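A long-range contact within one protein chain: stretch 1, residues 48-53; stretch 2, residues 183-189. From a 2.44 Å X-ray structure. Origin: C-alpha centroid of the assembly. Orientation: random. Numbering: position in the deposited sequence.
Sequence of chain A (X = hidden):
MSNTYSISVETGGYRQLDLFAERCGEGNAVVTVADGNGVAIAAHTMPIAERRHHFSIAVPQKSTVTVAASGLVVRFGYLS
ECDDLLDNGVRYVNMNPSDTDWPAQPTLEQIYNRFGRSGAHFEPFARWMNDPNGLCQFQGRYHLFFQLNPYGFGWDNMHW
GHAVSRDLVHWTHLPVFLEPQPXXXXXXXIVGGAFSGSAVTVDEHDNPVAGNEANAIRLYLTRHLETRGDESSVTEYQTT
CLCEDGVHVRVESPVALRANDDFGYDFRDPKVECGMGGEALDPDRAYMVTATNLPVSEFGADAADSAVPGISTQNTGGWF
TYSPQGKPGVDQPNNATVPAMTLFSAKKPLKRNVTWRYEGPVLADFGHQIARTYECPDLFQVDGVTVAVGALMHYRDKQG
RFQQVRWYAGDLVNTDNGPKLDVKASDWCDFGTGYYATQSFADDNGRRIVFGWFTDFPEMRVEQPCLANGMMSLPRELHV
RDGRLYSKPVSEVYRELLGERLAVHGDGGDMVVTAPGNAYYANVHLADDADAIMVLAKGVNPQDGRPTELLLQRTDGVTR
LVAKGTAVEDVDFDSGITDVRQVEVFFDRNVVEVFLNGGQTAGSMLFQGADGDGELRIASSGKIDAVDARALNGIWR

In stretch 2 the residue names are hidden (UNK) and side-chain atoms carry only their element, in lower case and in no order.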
# COMPACT_ATOMS: atom_id res chain seq x y z
N ILE A 48 21.36 -4.57 26.47
CA ILE A 48 22.60 -5.20 26.00
C ILE A 48 22.33 -6.11 24.81
O ILE A 48 23.06 -6.09 23.82
CB ILE A 48 23.28 -5.97 27.15
CG1 ILE A 48 23.23 -5.17 28.45
CG2 ILE A 48 24.71 -6.31 26.77
CD1 ILE A 48 23.52 -6.00 29.68
N ALA A 49 21.28 -6.93 24.89
CA ALA A 49 21.05 -7.95 23.88
C ALA A 49 20.53 -7.40 22.57
O ALA A 49 20.51 -8.14 21.58
CB ALA A 49 20.09 -9.01 24.43
N GLU A 50 20.11 -6.14 22.53
CA GLU A 50 19.44 -5.58 21.36
C GLU A 50 20.41 -4.81 20.48
O GLU A 50 21.27 -4.07 20.97
CB GLU A 50 18.29 -4.65 21.79
CG GLU A 50 17.24 -5.32 22.65
CD GLU A 50 16.14 -4.37 23.09
OE1 GLU A 50 15.99 -3.30 22.46
OE2 GLU A 50 15.42 -4.69 24.06
N ARG A 51 20.28 -4.99 19.16
CA ARG A 51 21.03 -4.21 18.19
C ARG A 51 20.24 -3.02 17.66
O ARG A 51 20.83 -2.13 17.05
CB ARG A 51 21.49 -5.09 17.02
CG ARG A 51 20.36 -5.56 16.12
CD ARG A 51 20.83 -6.60 15.12
NE ARG A 51 19.70 -7.26 14.48
CZ ARG A 51 19.19 -6.91 13.31
NH1 ARG A 51 19.72 -5.89 12.63
NH2 ARG A 51 18.16 -7.57 12.81
N ARG A 52 18.93 -3.00 17.87
CA ARG A 52 18.08 -1.87 17.55
C ARG A 52 17.09 -1.67 18.69
O ARG A 52 16.67 -2.64 19.33
CB ARG A 52 17.32 -2.07 16.23
CG ARG A 52 18.20 -1.94 14.99
CD ARG A 52 17.48 -2.39 13.73
NE ARG A 52 18.29 -2.13 12.54
CZ ARG A 52 18.04 -2.64 11.34
NH1 ARG A 52 16.99 -3.44 11.16
NH2 ARG A 52 18.83 -2.34 10.31
N HIS A 53 16.74 -0.42 18.96
CA HIS A 53 15.84 -0.11 20.05
C HIS A 53 15.09 1.18 19.77
O HIS A 53 15.67 2.15 19.27
CB HIS A 53 16.59 -0.01 21.39
CG HIS A 53 15.69 0.21 22.57
ND1 HIS A 53 15.01 -0.82 23.19
CD2 HIS A 53 15.37 1.34 23.25
CE1 HIS A 53 14.31 -0.33 24.20
NE2 HIS A 53 14.51 0.97 24.26
N UNK A 183 12.24 -10.33 20.12
CA UNK A 183 13.35 -11.23 19.81
C UNK A 183 13.98 -10.94 18.45
O UNK A 183 15.11 -11.38 18.20
c UNK A 183 12.26 -13.09 21.19
o UNK A 183 10.16 -12.21 20.50
c UNK A 183 10.74 -13.09 21.16
c UNK A 183 12.88 -12.69 19.86
o UNK A 183 10.13 -13.97 21.80
N UNK A 184 13.28 -10.22 17.57
CA UNK A 184 13.84 -9.91 16.26
C UNK A 184 15.01 -8.95 16.34
O UNK A 184 15.77 -8.83 15.38
c UNK A 184 12.47 -11.34 13.85
c UNK A 184 12.75 -9.35 15.35
c UNK A 184 11.77 -10.40 14.82
c UNK A 184 10.57 -9.75 14.17
N UNK A 185 15.17 -8.26 17.47
CA UNK A 185 16.29 -7.35 17.69
C UNK A 185 17.34 -7.92 18.63
O UNK A 185 18.34 -7.25 18.91
n UNK A 185 14.21 -4.29 15.38
c UNK A 185 15.79 -6.01 18.22
c UNK A 185 14.98 -5.33 15.85
n UNK A 185 14.36 -4.05 17.50
c UNK A 185 13.85 -3.53 16.40
c UNK A 185 15.08 -5.18 17.19
N UNK A 186 17.14 -9.14 19.14
CA UNK A 186 18.14 -9.82 19.96
C UNK A 186 18.63 -11.11 19.33
O UNK A 186 19.54 -11.74 19.87
o UNK A 186 16.37 -10.87 21.24
c UNK A 186 17.29 -8.82 22.09
c UNK A 186 17.58 -10.12 21.35
N UNK A 187 18.05 -11.52 18.20
CA UNK A 187 18.44 -12.75 17.51
C UNK A 187 18.52 -12.41 16.02
O UNK A 187 17.49 -12.26 15.36
c UNK A 187 17.44 -13.87 17.78
c UNK A 187 17.89 -15.21 17.22
o UNK A 187 18.90 -15.25 16.48
o UNK A 187 17.23 -16.22 17.53
N UNK A 188 19.74 -12.29 15.50
CA UNK A 188 19.93 -11.93 14.10
C UNK A 188 19.59 -13.06 13.15
O UNK A 188 19.52 -12.82 11.94
o UNK A 188 24.04 -10.35 14.94
c UNK A 188 21.70 -10.15 14.54
c UNK A 188 21.37 -11.46 13.87
c UNK A 188 23.15 -9.73 14.32
o UNK A 188 23.38 -8.79 13.53
N UNK A 189 19.38 -14.28 13.65
CA UNK A 189 19.08 -15.40 12.77
C UNK A 189 17.66 -15.35 12.22
O UNK A 189 17.35 -16.06 11.26
c UNK A 189 20.69 -16.96 14.04
n UNK A 189 19.83 -17.91 16.14
c UNK A 189 19.28 -16.72 13.52
c UNK A 189 19.44 -18.85 16.99
c UNK A 189 20.71 -18.15 14.99
n UNK A 189 18.64 -18.53 18.00
n UNK A 189 19.82 -20.11 16.83
O HOH W 1 21.29 -10.69 21.57
O HOH W 2 16.20 -9.60 12.76
O HOH W 3 14.71 -4.32 12.54
O HOH W 4 14.05 -3.41 20.20

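Position 183 carries three side-chain carbons in a row, the third bearing two oxygens, and its side chain is out of reach of stretch 1. A carboxylate at the end of a three-carbon chain is glutamate, Glu183.

Position 184 has four side-chain carbons, forked at the second, and no polar side-chain atom. The side chain does not reach stretch 1, although the backbone O lies 3.7 Å from Arg51 NH2. The fork after one methylene identifies Leu184.

At position 185 one carbon leads to a five-membered ring of three carbons and two nitrogens. Arg52 CB sits over one face of this ring, 3.7 Å from its centroid and 7° off the ring normal, a CH-pi contact, and a ring nitrogen approaches Arg52 O at 3.3 Å. Such a ring is the imidazole of histidine, His185.

Position 186 has one carbon carrying an oxygen and a second carbon, three atoms in all. Its terminal carbon packs 3.5 Å from Glu50 CG and 3.7 Å from Ala49 CB. A beta-branched side chain with one oxygen is threonine, Thr186.

Position 187 shows two carbons, the second with two oxygens, and its CA-to-CB bond points away from stretch 1. This short carboxylate is Asp187.

Position 188 again has three carbons and two terminal oxygens. Its second side-chain carbon lies 3.5 Å from Arg51 NE, whereas one of its oxygens is 4.1 Å from Arg51 NE and well out of the guanidinium plane, so the charges are near each other without an N-H directed at the oxygen. The longer carboxylate chain is Glu188.

Position 189 has three carbons, a nitrogen, and a carbon carrying two more nitrogens: the guanidinium of Arg189. It is out of reach of stretch 1 and turns back to Asp187, with a salt bridge from NH2 of Arg189 to OD2 of Asp187 at 2.7 Å.

The contact centres on the carbonyl of His185, which accepts a hydrogen bond from Arg51 N (Arg51 N to His185 O 3.0 Å, 158°) and a CA-H...O contact from Glu50 CA to His185 O at 3.2 Å. Thr186 CA makes a similar contact to Ala49 O, at 3.3 Å. Waters complete the junction: water 1 donates to both Ala49 O and Thr186 O, while water 2 donates to Leu184 O and weakly accepts from Arg51 NH2. Waters 3 and 4 link His185 NE2 and ND1 to Arg52 NH1 and Arg52 O, respectively. A backbone hydrogen bond joins the two stretches, and packing and water bridges surround it.

Stretch 2, residues 183-189: ELHTDER
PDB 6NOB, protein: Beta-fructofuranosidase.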